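Long-range contacts in hypothetical glycoside hydrolase (Bacteroides vulgatus, PDB 3S30), which is of unknown function but probably acts in carbohydrate metabolism, as a putative glycoside hydrolase with a galactose-binding-domain-like fold: residues 242-247 and 333-338; 203-208 and 329-334; 142-147 and 172-177; 223-228 and 286-291. One frame throughout, in Å; residues are numbered along the deposited sequence.

Contact 1 (242-247 and 333-338)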
loop_
_atom_site.group_PDB
_atom_site.type_symbol
_atom_site.label_atom_id
_atom_site.label_comp_id
_atom_site.label_asym_id
_atom_site.label_seq_id
_atom_site.Cartn_x
_atom_site.Cartn_y
_atom_site.Cartn_z
ATOM N N ARG A 242 8.053 -8.136 20.424
ATOM C CA ARG A 242 8.577 -7.096 19.576
ATOM C C ARG A 242 7.426 -6.178 19.125
ATOM O O ARG A 242 6.296 -6.616 18.868
ATOM C CB ARG A 242 9.298 -7.695 18.368
ATOM C CG ARG A 242 9.885 -6.655 17.429
ATOM C CD ARG A 242 10.651 -7.307 16.308
ATOM N NE ARG A 242 10.901 -6.381 15.206
ATOM C CZ ARG A 242 11.457 -6.713 14.039
ATOM N NH1 ARG A 242 11.827 -7.967 13.785
ATOM N NH2 ARG A 242 11.651 -5.775 13.118
ATOM N N LYS A 243 7.725 -4.891 19.054
ATOM C CA LYS A 243 6.719 -3.895 18.749
ATOM C C LYS A 243 6.730 -3.690 17.234
ATOM O O LYS A 243 7.719 -3.215 16.672
ATOM C CB LYS A 243 7.024 -2.597 19.508
ATOM C CG LYS A 243 5.831 -1.683 19.698
ATOM C CD LYS A 243 4.843 -2.224 20.741
ATOM C CE LYS A 243 5.409 -2.161 22.166
ATOM N NZ LYS A 243 4.419 -2.582 23.198
ATOM N N ASP A 244 5.635 -4.083 16.586
ATOM C CA ASP A 244 5.480 -3.933 15.144
ATOM C C ASP A 244 5.459 -2.453 14.762
ATOM O O ASP A 244 4.984 -1.606 15.543
ATOM C CB ASP A 244 4.173 -4.594 14.682
ATOM C CG ASP A 244 4.172 -4.947 13.191
ATOM O OD1 ASP A 244 5.176 -4.687 12.471
ATOM O OD2 ASP A 244 3.138 -5.493 12.745
ATOM N N VAL A 245 5.995 -2.140 13.584
ATOM C CA VAL A 245 5.890 -0.788 13.042
ATOM C C VAL A 245 5.276 -0.858 11.657
ATOM O O VAL A 245 5.357 -1.886 10.975
ATOM C CB VAL A 245 7.261 -0.007 13.044
ATOM C CG1 VAL A 245 7.912 -0.048 14.458
ATOM C CG2 VAL A 245 8.236 -0.540 11.966
ATOM N N PHE A 246 4.625 0.231 11.269
ATOM C CA PHE A 246 3.934 0.314 9.997
ATOM C C PHE A 246 4.789 1.088 9.006
ATOM O O PHE A 246 5.802 1.667 9.379
ATOM C CB PHE A 246 2.573 0.995 10.180
ATOM C CG PHE A 246 2.641 2.489 10.489
ATOM C CD1 PHE A 246 2.632 3.425 9.466
ATOM C CD2 PHE A 246 2.646 2.944 11.798
ATOM C CE1 PHE A 246 2.657 4.798 9.742
ATOM C CE2 PHE A 246 2.668 4.311 12.082
ATOM C CZ PHE A 246 2.677 5.235 11.049
ATOM N N ASN A 247 4.374 1.115 7.745
ATOM C CA ASN A 247 5.095 1.912 6.757
ATOM C C ASN A 247 4.130 2.720 5.905
ATOM O O ASN A 247 3.022 2.294 5.635
ATOM C CB ASN A 247 6.019 1.035 5.886
ATOM C CG ASN A 247 7.173 1.834 5.252
ATOM O OD1 ASN A 247 7.265 3.046 5.415
ATOM N ND2 ASN A 247 8.034 1.153 4.512
ATOM N N GLN A 333 7.380 -10.693 8.671
ATOM C CA GLN A 333 7.742 -10.236 10.000
ATOM C C GLN A 333 6.727 -9.170 10.427
ATOM O O GLN A 333 6.782 -8.023 9.990
ATOM C CB GLN A 333 9.154 -9.654 9.994
ATOM C CG GLN A 333 10.227 -10.651 9.532
ATOM C CD GLN A 333 11.631 -10.079 9.618
ATOM O OE1 GLN A 333 11.838 -8.963 10.116
ATOM N NE2 GLN A 333 12.605 -10.837 9.133
ATOM N N GLY A 334 5.791 -9.551 11.286
ATOM C CA GLY A 334 4.742 -8.631 11.685
ATOM C C GLY A 334 3.839 -9.235 12.726
ATOM O O GLY A 334 3.934 -10.426 13.029
ATOM N N ALA A 335 2.966 -8.402 13.278
ATOM C CA ALA A 335 2.037 -8.829 14.322
ATOM C C ALA A 335 0.613 -8.939 13.779
ATOM O O ALA A 335 0.055 -7.943 13.314
ATOM C CB ALA A 335 2.074 -7.848 15.478
ATOM N N PRO A 336 0.022 -10.144 13.818
ATOM C CA PRO A 336 -1.423 -10.165 13.615
ATOM C C PRO A 336 -2.125 -9.201 14.566
ATOM O O PRO A 336 -1.769 -9.136 15.745
ATOM C CB PRO A 336 -1.798 -11.616 13.939
ATOM C CG PRO A 336 -0.607 -12.395 13.531
ATOM C CD PRO A 336 0.565 -11.510 13.946
ATOM N N GLY A 337 -3.083 -8.441 14.038
ATOM C CA GLY A 337 -3.847 -7.479 14.822
ATOM C C GLY A 337 -3.335 -6.062 14.690
ATOM O O GLY A 337 -4.017 -5.117 15.111
ATOM N N SER A 338 -2.141 -5.899 14.112
ATOM C CA SER A 338 -1.571 -4.560 13.912
ATOM C C SER A 338 -2.495 -3.793 13.002
ATOM O O SER A 338 -2.774 -4.233 11.885
ATOM C CB SER A 338 -0.162 -4.604 13.308
ATOM O OG SER A 338 0.798 -4.925 14.297
HETATM O O HOH W 1 6.581 -5.440 10.245
#
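Asp244 clasps the first and last residues of a type II beta turn, Ala335 to Ser338, and so joins two loops of the galactose-binding-domain-like fold, one leading into strand 247-254 and the other into strand 339-349. CG is anti to the backbone N (chi1 -159°), directed at the turn. Its CB lies 4.0 Å from the methyl of Ala335, CB to CB, and the carboxylate then divides its work. OD1 receives a water at 2.7 Å, which also donates to Gln333 O. OD2 takes the nearly straight N-H of Ala335 (N to OD2 3.0 Å, 167°) from above the carboxylate plane, while Ser338 OG donates to OD2 at 2.9 Å from the opposite face, on the anti side. A further hydrogen bond links OD2 to Ser326 OG, and Ser338 OG is also bonded to Gly230 N. Aspartate suits this buried place because a short acid brings acceptors close to several donors without a long flexible arm. Gly337 tolerates the positive phi of the turn's third position. Near the surface, Arg242 NH1 lies 3.8 Å from Gln333 OE1, a looser approach, with the guanidinium and amide planes 68° apart.

Contact 2 (203-208 and 329-334)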
loop_
_atom_site.group_PDB
_atom_site.type_symbol
_atom_site.label_atom_id
_atom_site.label_comp_id
_atom_site.label_asym_id
_atom_site.label_seq_id
_atom_site.Cartn_x
_atom_site.Cartn_y
_atom_site.Cartn_z
ATOM N N ASP A 203 6.584 -15.552 -4.505
ATOM C CA ASP A 203 7.397 -14.329 -4.457
ATOM C C ASP A 203 6.576 -13.099 -4.052
ATOM O O ASP A 203 6.316 -12.224 -4.871
ATOM C CB ASP A 203 8.053 -14.118 -5.830
ATOM C CG ASP A 203 9.253 -13.171 -5.792
ATOM O OD1 ASP A 203 9.535 -12.569 -4.736
ATOM O OD2 ASP A 203 9.915 -13.031 -6.843
ATOM N N ALA A 204 6.183 -13.030 -2.781
ATOM C CA ALA A 204 5.356 -11.923 -2.254
ATOM C C ALA A 204 5.812 -10.518 -2.683
ATOM O O ALA A 204 4.993 -9.684 -3.068
ATOM C CB ALA A 204 5.282 -11.998 -0.732
ATOM N N LEU A 205 7.110 -10.262 -2.607
ATOM C CA LEU A 205 7.678 -8.986 -3.027
ATOM C C LEU A 205 7.384 -8.661 -4.502
ATOM O O LEU A 205 7.091 -7.509 -4.826
ATOM C CB LEU A 205 9.197 -8.970 -2.797
ATOM C CG LEU A 205 9.680 -9.059 -1.349
ATOM C CD1 LEU A 205 11.211 -9.180 -1.306
ATOM C CD2 LEU A 205 9.218 -7.858 -0.573
ATOM N N SER A 206 7.474 -9.660 -5.381
ATOM C CA SER A 206 7.153 -9.476 -6.812
ATOM C C SER A 206 5.653 -9.278 -7.076
ATOM O O SER A 206 5.265 -8.637 -8.059
ATOM C CB SER A 206 7.659 -10.669 -7.651
ATOM O OG SER A 206 9.078 -10.644 -7.809
ATOM N N ALA A 207 4.816 -9.831 -6.197
ATOM C CA ALA A 207 3.364 -9.842 -6.399
ATOM C C ALA A 207 2.754 -8.443 -6.329
ATOM O O ALA A 207 1.799 -8.140 -7.050
ATOM C CB ALA A 207 2.704 -10.770 -5.367
ATOM N N THR A 208 3.295 -7.607 -5.443
ATOM C CA THR A 208 2.802 -6.239 -5.249
ATOM C C THR A 208 3.506 -5.326 -6.234
ATOM O O THR A 208 4.676 -5.013 -6.054
ATOM C CB THR A 208 3.091 -5.704 -3.821
ATOM O OG1 THR A 208 4.494 -5.832 -3.529
ATOM C CG2 THR A 208 2.283 -6.444 -2.788
ATOM N N GLY A 329 6.089 -6.930 6.956
ATOM C CA GLY A 329 5.120 -7.969 6.639
ATOM C C GLY A 329 5.268 -8.526 5.241
ATOM O O GLY A 329 4.727 -9.585 4.934
ATOM N N ASP A 330 6.003 -7.818 4.393
ATOM C CA ASP A 330 6.297 -8.272 3.029
ATOM C C ASP A 330 7.189 -9.501 3.040
ATOM O O ASP A 330 7.112 -10.327 2.133
ATOM C CB ASP A 330 6.913 -7.144 2.180
ATOM C CG ASP A 330 8.141 -6.491 2.834
ATOM O OD1 ASP A 330 8.493 -6.810 4.003
ATOM O OD2 ASP A 330 8.754 -5.634 2.165
ATOM N N VAL A 331 8.016 -9.618 4.073
ATOM C CA VAL A 331 8.820 -10.818 4.336
ATOM C C VAL A 331 8.334 -11.538 5.626
ATOM O O VAL A 331 9.106 -12.227 6.305
ATOM C CB VAL A 331 10.347 -10.479 4.424
ATOM C CG1 VAL A 331 10.864 -9.961 3.084
ATOM C CG2 VAL A 331 10.636 -9.467 5.545
ATOM N N PHE A 332 7.047 -11.374 5.942
ATOM C CA PHE A 332 6.376 -12.137 7.003
ATOM C C PHE A 332 6.967 -11.928 8.413
ATOM O O PHE A 332 7.038 -12.855 9.231
ATOM C CB PHE A 332 6.318 -13.623 6.605
ATOM C CG PHE A 332 5.862 -13.825 5.195
ATOM C CD1 PHE A 332 4.539 -13.547 4.837
ATOM C CD2 PHE A 332 6.758 -14.208 4.206
ATOM C CE1 PHE A 332 4.110 -13.682 3.524
ATOM C CE2 PHE A 332 6.334 -14.345 2.888
ATOM C CZ PHE A 332 5.003 -14.081 2.550
ATOM N N GLN A 333 7.380 -10.693 8.671
ATOM C CA GLN A 333 7.742 -10.236 10.000
ATOM C C GLN A 333 6.727 -9.170 10.427
ATOM O O GLN A 333 6.782 -8.023 9.990
ATOM C CB GLN A 333 9.154 -9.654 9.994
ATOM C CG GLN A 333 10.227 -10.651 9.532
ATOM C CD GLN A 333 11.631 -10.079 9.618
ATOM O OE1 GLN A 333 11.838 -8.963 10.116
ATOM N NE2 GLN A 333 12.605 -10.837 9.133
ATOM N N GLY A 334 5.791 -9.551 11.286
ATOM C CA GLY A 334 4.742 -8.631 11.685
ATOM C C GLY A 334 3.839 -9.235 12.726
ATOM O O GLY A 334 3.934 -10.426 13.029
#
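The Phe332 ring meets Ala204 obliquely, the methyl CB lying 3.9 Å from CZ, while one ring face carries the carbonyl oxygen of Asp330, offset toward the rim and 4.2 Å above the ring plane. The same oxygen, Asp330 O, is 3.8 Å from Ala204 CB, and the methyl therefore touches both the ring tip and the backbone beside it. The second flat group, the Asp330 carboxylate, is met by one branch of Leu205: CD2 stands 3.6 Å from OD2 and 3.7 Å from Asp330 CB. The other branch, CD1, only grazes Val331 CG1 at 4.5 Å.

These side chains bring the short helix 204-207, with Asp203 at its N-cap position, against the loop between strands 317-324 and 339-349. Alanine fits the first turn of the helix because its small methyl lets the backbone come near the ring and the carbonyl. Leucine suits the next position because its two branches reach separate partners, CD2 the Asp330 side chain and CD1 Val331. Asp330 has CG between its backbone N and carbonyl carbon (chi1 53°), and OD1 accepts a weak bond from Val331 N at 2.8 Å. Phe332 N bonds to Gly329 O at 3.1 Å, closing the 3-10 turn on which the aromatic side chain is mounted.

Between these two segments the contact is thus one of van der Waals touches. The carboxylate's charge is answered by Lys268, in a salt bridge to OD1, which would make it easier for an acidic group to lie against the apolar methyl of Leu205.

Contact 3 (142-147 and 172-177)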
loop_
_atom_site.group_PDB
_atom_site.type_symbol
_atom_site.label_atom_id
_atom_site.label_comp_id
_atom_site.label_asym_id
_atom_site.label_seq_id
_atom_site.Cartn_x
_atom_site.Cartn_y
_atom_site.Cartn_z
ATOM N N ALA A 142 -7.101 -14.464 0.011
ATOM C CA ALA A 142 -8.161 -15.353 -0.467
ATOM C C ALA A 142 -7.699 -16.801 -0.776
ATOM O O ALA A 142 -8.502 -17.739 -0.693
ATOM C CB ALA A 142 -8.834 -14.729 -1.694
ATOM N N LEU A 143 -6.426 -16.981 -1.133
ATOM C CA LEU A 143 -5.865 -18.328 -1.375
ATOM C C LEU A 143 -5.656 -19.166 -0.112
ATOM O O LEU A 143 -5.644 -20.390 -0.204
ATOM C CB LEU A 143 -4.518 -18.246 -2.099
ATOM C CG LEU A 143 -4.461 -17.648 -3.513
ATOM C CD1 LEU A 143 -3.008 -17.665 -4.009
ATOM C CD2 LEU A 143 -5.362 -18.369 -4.507
ATOM N N THR A 144 -5.491 -18.514 1.046
ATOM C CA THR A 144 -5.080 -19.188 2.285
ATOM C C THR A 144 -6.233 -19.820 3.054
ATOM O O THR A 144 -5.995 -20.541 4.024
ATOM C CB THR A 144 -4.313 -18.229 3.285
ATOM O OG1 THR A 144 -5.219 -17.273 3.887
ATOM C CG2 THR A 144 -3.164 -17.495 2.589
ATOM N N GLY A 145 -7.469 -19.544 2.650
ATOM C CA GLY A 145 -8.626 -20.112 3.324
ATOM C C GLY A 145 -9.927 -19.870 2.584
ATOM O O GLY A 145 -9.943 -19.209 1.555
ATOM N N SER A 146 -11.017 -20.419 3.118
ATOM C CA SER A 146 -12.361 -20.179 2.590
ATOM C C SER A 146 -13.297 -19.671 3.689
ATOM O O SER A 146 -12.990 -19.781 4.874
ATOM C CB SER A 146 -12.920 -21.453 1.955
ATOM O OG SER A 146 -12.170 -21.785 0.800
ATOM N N GLY A 147 -14.428 -19.100 3.281
ATOM C CA GLY A 147 -15.405 -18.541 4.221
ATOM C C GLY A 147 -15.031 -17.198 4.848
ATOM O O GLY A 147 -15.575 -16.831 5.888
ATOM N N ARG A 172 -2.961 -9.850 9.232
ATOM C CA ARG A 172 -3.724 -11.057 9.563
ATOM C C ARG A 172 -2.836 -12.280 9.632
ATOM O O ARG A 172 -1.880 -12.420 8.876
ATOM C CB ARG A 172 -4.800 -11.346 8.500
ATOM C CG ARG A 172 -5.875 -10.301 8.318
ATOM C CD ARG A 172 -6.569 -9.939 9.602
ATOM N NE ARG A 172 -7.779 -9.173 9.333
ATOM C CZ ARG A 172 -8.679 -8.811 10.247
ATOM N NH1 ARG A 172 -8.507 -9.103 11.525
ATOM N NH2 ARG A 172 -9.751 -8.117 9.873
ATOM N N LYS A 173 -3.184 -13.176 10.548
ATOM C CA LYS A 173 -2.698 -14.549 10.500
ATOM C C LYS A 173 -3.413 -15.232 9.329
ATOM O O LYS A 173 -4.618 -15.047 9.137
ATOM C CB LYS A 173 -3.034 -15.255 11.812
ATOM C CG LYS A 173 -2.402 -16.615 11.992
ATOM C CD LYS A 173 -2.884 -17.256 13.284
ATOM C CE LYS A 173 -2.228 -18.619 13.510
ATOM N NZ LYS A 173 -2.816 -19.693 12.657
ATOM N N THR A 174 -2.667 -15.988 8.527
ATOM C CA THR A 174 -3.263 -16.722 7.412
ATOM C C THR A 174 -3.952 -18.008 7.873
ATOM O O THR A 174 -3.733 -18.488 8.992
ATOM C CB THR A 174 -2.221 -17.076 6.364
ATOM O OG1 THR A 174 -1.047 -17.576 7.018
ATOM C CG2 THR A 174 -1.887 -15.842 5.527
ATOM N N GLY A 175 -4.802 -18.536 6.997
ATOM C CA GLY A 175 -5.481 -19.805 7.220
ATOM C C GLY A 175 -4.523 -20.956 7.011
ATOM O O GLY A 175 -3.498 -20.796 6.358
ATOM N N SER A 176 -4.878 -22.114 7.570
ATOM C CA SER A 176 -4.051 -23.334 7.560
ATOM C C SER A 176 -2.982 -23.405 6.476
ATOM O O SER A 176 -1.809 -23.664 6.756
ATOM C CB SER A 176 -4.955 -24.546 7.394
ATOM O OG SER A 176 -5.628 -24.481 6.152
ATOM N N LEU A 177 -3.391 -23.187 5.236
ATOM C CA LEU A 177 -2.486 -23.376 4.109
ATOM C C LEU A 177 -1.359 -22.348 4.059
ATOM O O LEU A 177 -0.255 -22.675 3.643
ATOM C CB LEU A 177 -3.264 -23.386 2.789
ATOM C CG LEU A 177 -2.493 -23.876 1.565
ATOM C CD1 LEU A 177 -1.747 -25.172 1.845
ATOM C CD2 LEU A 177 -3.437 -24.044 0.383
#
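Thr144 and Thr174 face each other with matching first torsions: in each, OG1 stands between the backbone N and the carbonyl carbon (chi1 72° and 45°), and CG2 is anti to the carbonyl carbon. The two side chains cross at about a right angle and meet methyl to methyl, CG2 to CG2 at 3.6 Å. Threonine suits both places because each hydroxyl can bond to nearby backbone while its methyl packs against the other threonine: Thr144 OG1 bonds to Phe141 O, and Thr174 OG1 to Met183 O. Thr144 OG1 also accepts a weak bond from Gly175 N, long at 3.4 Å though nearly straight (168°).

The contact joins the loop that follows helix 138-142 to the link between strand 166-173 and helix 176-180. Here the backbones come close, with Thr144 O 3.3 Å from Gly175 CA. A side chain on that carbon would run into Thr144 O, which explains the glycine. Beyond it, Leu177 lays its CB 4.1 Å from Thr144 O and its CD2 4.3 Å from Leu143 O. Both leucines also touch a crystal neighbour, and their positions may owe something to the lattice.

Thr144 O and Gly175 O, both acceptors, approach to 3.4 Å, a pairing that is probably mildly unfavourable. With a single weak hydrogen bond across it, the contact probably owes its hold chiefly to the packed methyls and to close backbone fit.

Contact 4 (223-228 and 286-291)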
loop_
_atom_site.group_PDB
_atom_site.type_symbol
_atom_site.label_atom_id
_atom_site.label_comp_id
_atom_site.label_asym_id
_atom_site.label_seq_id
_atom_site.Cartn_x
_atom_site.Cartn_y
_atom_site.Cartn_z
ATOM N N GLY A 223 -1.760 13.154 5.071
ATOM C CA GLY A 223 -2.914 12.383 5.507
ATOM C C GLY A 223 -2.924 12.264 7.016
ATOM O O GLY A 223 -2.140 12.917 7.694
ATOM N N TYR A 224 -3.815 11.429 7.534
ATOM C CA TYR A 224 -3.968 11.223 8.972
ATOM C C TYR A 224 -3.956 9.730 9.258
ATOM O O TYR A 224 -4.469 8.960 8.457
ATOM C CB TYR A 224 -5.282 11.834 9.471
ATOM C CG TYR A 224 -5.293 13.345 9.467
ATOM C CD1 TYR A 224 -5.489 14.055 8.284
ATOM C CD2 TYR A 224 -5.106 14.071 10.648
ATOM C CE1 TYR A 224 -5.495 15.440 8.266
ATOM C CE2 TYR A 224 -5.105 15.456 10.645
ATOM C CZ TYR A 224 -5.303 16.139 9.454
ATOM O OH TYR A 224 -5.322 17.514 9.444
ATOM N N TYR A 225 -3.369 9.331 10.391
ATOM C CA TYR A 225 -3.350 7.924 10.796
ATOM C C TYR A 225 -3.662 7.691 12.291
ATOM O O TYR A 225 -3.623 8.613 13.118
ATOM C CB TYR A 225 -1.989 7.290 10.448
ATOM C CG TYR A 225 -0.924 7.501 11.501
ATOM C CD1 TYR A 225 -0.102 8.609 11.475
ATOM C CD2 TYR A 225 -0.743 6.576 12.529
ATOM C CE1 TYR A 225 0.873 8.807 12.451
ATOM C CE2 TYR A 225 0.221 6.760 13.496
ATOM C CZ TYR A 225 1.029 7.875 13.455
ATOM O OH TYR A 225 1.983 8.060 14.429
ATOM N N LYS A 226 -4.002 6.441 12.592
ATOM C CA LYS A 226 -3.978 5.880 13.934
ATOM C C LYS A 226 -3.273 4.532 13.790
ATOM O O LYS A 226 -3.402 3.874 12.753
ATOM C CB LYS A 226 -5.395 5.645 14.480
ATOM C CG LYS A 226 -6.271 6.884 14.685
ATOM C CD LYS A 226 -7.590 6.481 15.331
ATOM C CE LYS A 226 -8.492 7.669 15.607
ATOM N NZ LYS A 226 -9.844 7.291 16.144
ATOM N N TYR A 227 -2.524 4.124 14.811
ATOM C CA TYR A 227 -1.795 2.862 14.763
ATOM C C TYR A 227 -1.696 2.234 16.123
ATOM O O TYR A 227 -1.429 2.910 17.124
ATOM C CB TYR A 227 -0.377 3.046 14.224
ATOM C CG TYR A 227 0.376 1.730 13.992
ATOM C CD1 TYR A 227 -0.062 0.808 13.045
ATOM C CD2 TYR A 227 1.505 1.418 14.723
ATOM C CE1 TYR A 227 0.612 -0.386 12.841
ATOM C CE2 TYR A 227 2.196 0.238 14.514
ATOM C CZ TYR A 227 1.754 -0.655 13.568
ATOM O OH TYR A 227 2.452 -1.823 13.374
ATOM N N LYS A 228 -1.915 0.929 16.139
ATOM C CA LYS A 228 -1.768 0.108 17.323
ATOM C C LYS A 228 -1.104 -1.200 16.842
ATOM O O LYS A 228 -1.633 -1.884 15.972
ATOM C CB LYS A 228 -3.151 -0.101 17.952
ATOM C CG LYS A 228 -3.288 -1.209 18.994
ATOM C CD LYS A 228 -2.775 -0.804 20.351
ATOM C CE LYS A 228 -3.336 -1.712 21.447
ATOM N NZ LYS A 228 -2.911 -1.253 22.801
ATOM N N HIS A 286 5.015 6.226 15.423
ATOM C CA HIS A 286 4.528 5.873 16.770
ATOM C C HIS A 286 3.058 5.433 16.825
ATOM O O HIS A 286 2.242 5.812 15.983
ATOM C CB HIS A 286 4.757 7.037 17.782
ATOM C CG HIS A 286 3.911 8.253 17.534
ATOM N ND1 HIS A 286 4.282 9.253 16.664
ATOM C CD2 HIS A 286 2.721 8.638 18.057
ATOM C CE1 HIS A 286 3.351 10.193 16.644
ATOM N NE2 HIS A 286 2.393 9.845 17.484
ATOM N N GLU A 287 2.737 4.648 17.851
ATOM C CA GLU A 287 1.360 4.221 18.116
ATOM C C GLU A 287 0.513 5.367 18.624
ATOM O O GLU A 287 0.985 6.215 19.390
ATOM C CB GLU A 287 1.322 3.110 19.175
ATOM C CG GLU A 287 2.030 1.839 18.778
ATOM C CD GLU A 287 1.801 0.728 19.771
ATOM O OE1 GLU A 287 2.385 0.770 20.877
ATOM O OE2 GLU A 287 1.027 -0.189 19.450
ATOM N N THR A 288 -0.756 5.367 18.230
ATOM C CA THR A 288 -1.697 6.371 18.730
ATOM C C THR A 288 -3.139 6.028 18.368
ATOM O O THR A 288 -3.415 5.464 17.305
ATOM C CB THR A 288 -1.348 7.796 18.206
ATOM O OG1 THR A 288 -2.367 8.717 18.597
ATOM C CG2 THR A 288 -1.232 7.815 16.691
ATOM N N SER A 289 -4.042 6.382 19.274
ATOM C CA SER A 289 -5.473 6.223 19.042
ATOM C C SER A 289 -6.129 7.553 18.649
ATOM O O SER A 289 -7.340 7.620 18.471
ATOM C CB SER A 289 -6.134 5.629 20.281
ATOM O OG SER A 289 -5.534 4.382 20.606
ATOM N N GLU A 290 -5.319 8.600 18.481
ATOM C CA GLU A 290 -5.765 9.911 18.005
ATOM C C GLU A 290 -5.360 10.109 16.537
ATOM O O GLU A 290 -4.218 9.834 16.173
ATOM C CB GLU A 290 -5.103 11.047 18.808
ATOM C CG GLU A 290 -5.310 11.009 20.317
ATOM C CD GLU A 290 -4.723 12.236 21.038
ATOM O OE1 GLU A 290 -4.863 13.374 20.529
ATOM O OE2 GLU A 290 -4.132 12.062 22.127
ATOM N N TRP A 291 -6.275 10.613 15.706
ATOM C CA TRP A 291 -5.919 11.024 14.355
ATOM C C TRP A 291 -4.697 11.962 14.377
ATOM O O TRP A 291 -4.754 13.082 14.934
ATOM C CB TRP A 291 -7.094 11.710 13.649
ATOM C CG TRP A 291 -8.166 10.778 13.292
ATOM C CD1 TRP A 291 -9.456 10.793 13.744
ATOM C CD2 TRP A 291 -8.057 9.655 12.416
ATOM N NE1 TRP A 291 -10.156 9.749 13.201
ATOM C CE2 TRP A 291 -9.325 9.036 12.376
ATOM C CE3 TRP A 291 -7.010 9.114 11.652
ATOM C CZ2 TRP A 291 -9.575 7.904 11.606
ATOM C CZ3 TRP A 291 -7.262 7.985 10.884
ATOM C CH2 TRP A 291 -8.530 7.392 10.871
HETATM O O HOH W 2 -9.787 6.007 18.398
HETATM O O HOH W 3 -2.524 2.758 20.014
#
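Tyr227 and Thr288 form an antiparallel hydrogen-bonded pair, Tyr227 N giving to Thr288 O at 3.0 Å and Thr288 N to Tyr227 O at 2.8 Å, before segment 286-291 turns a corner at Ser289 and Glu290. An ST turn marks that corner, with Glu290 N bonded to Thr288 OG1. Past the corner comes Trp291, and the extended Lys226 of the strand crosses one face of its indole. Lys226 CE sits 3.5 Å from the centre of the five-membered ring, 8° off the normal, a CH-pi contact, and NZ adds a cation-pi interaction at 4.2 Å from the same centre. A water accepts from NZ and donates to Ser289 O. Lysine suits the site because its CE methylene covers the indole face while the ammonium still reaches water.

In the galactose-binding-domain-like fold, strand 218-228 lies between strands 291-297 and 339-349, and the residues 286-291 lead into the first of these. The Trp291 side chain is about 8 Å from the bound sodium ion, whose ligand Asp343 pairs by backbone with Tyr224.

Tyr225 reaches toward His286, at the start of segment 286-291. Its CG stands between backbone N and carbonyl carbon (chi1 85°), and OH donates to His286 O at 2.7 Å, the acceptor lying at the ring edge, in plane. The same OH rests over the centre of the His286 imidazole, 3.3 Å above its plane, and His286 ND1 is held by Asp284. Thr288 CG2 packs 3.7 Å from Tyr225 CE2.

In the fold
Along the chain, contact 3 closes before the others open, while contacts 1 and 4 interlock: 223-228, 242-247, 286-291 and 333-338 follow in turn. Contacts 1 and 2 converge on the loop between strands 317-324 and 339-349, sharing Gln333 and Gly334, with centres about 13 Å apart. Contacts 1 and 4, about 14 Å between centres, meet directly where Phe246 packs on Tyr227, and Pro336 of contact 1 touches Lys173 of contact 3. Contacts 3 and 4 are farthest apart, about 28 Å between centres. Strands 166-173 and 218-228 both pair with 339-349, which ties contacts 3 and 4 to a common strand, while contacts 1 and 2 fasten the loop that precedes it. Contact 4 approaches the sodium site, through Trp291.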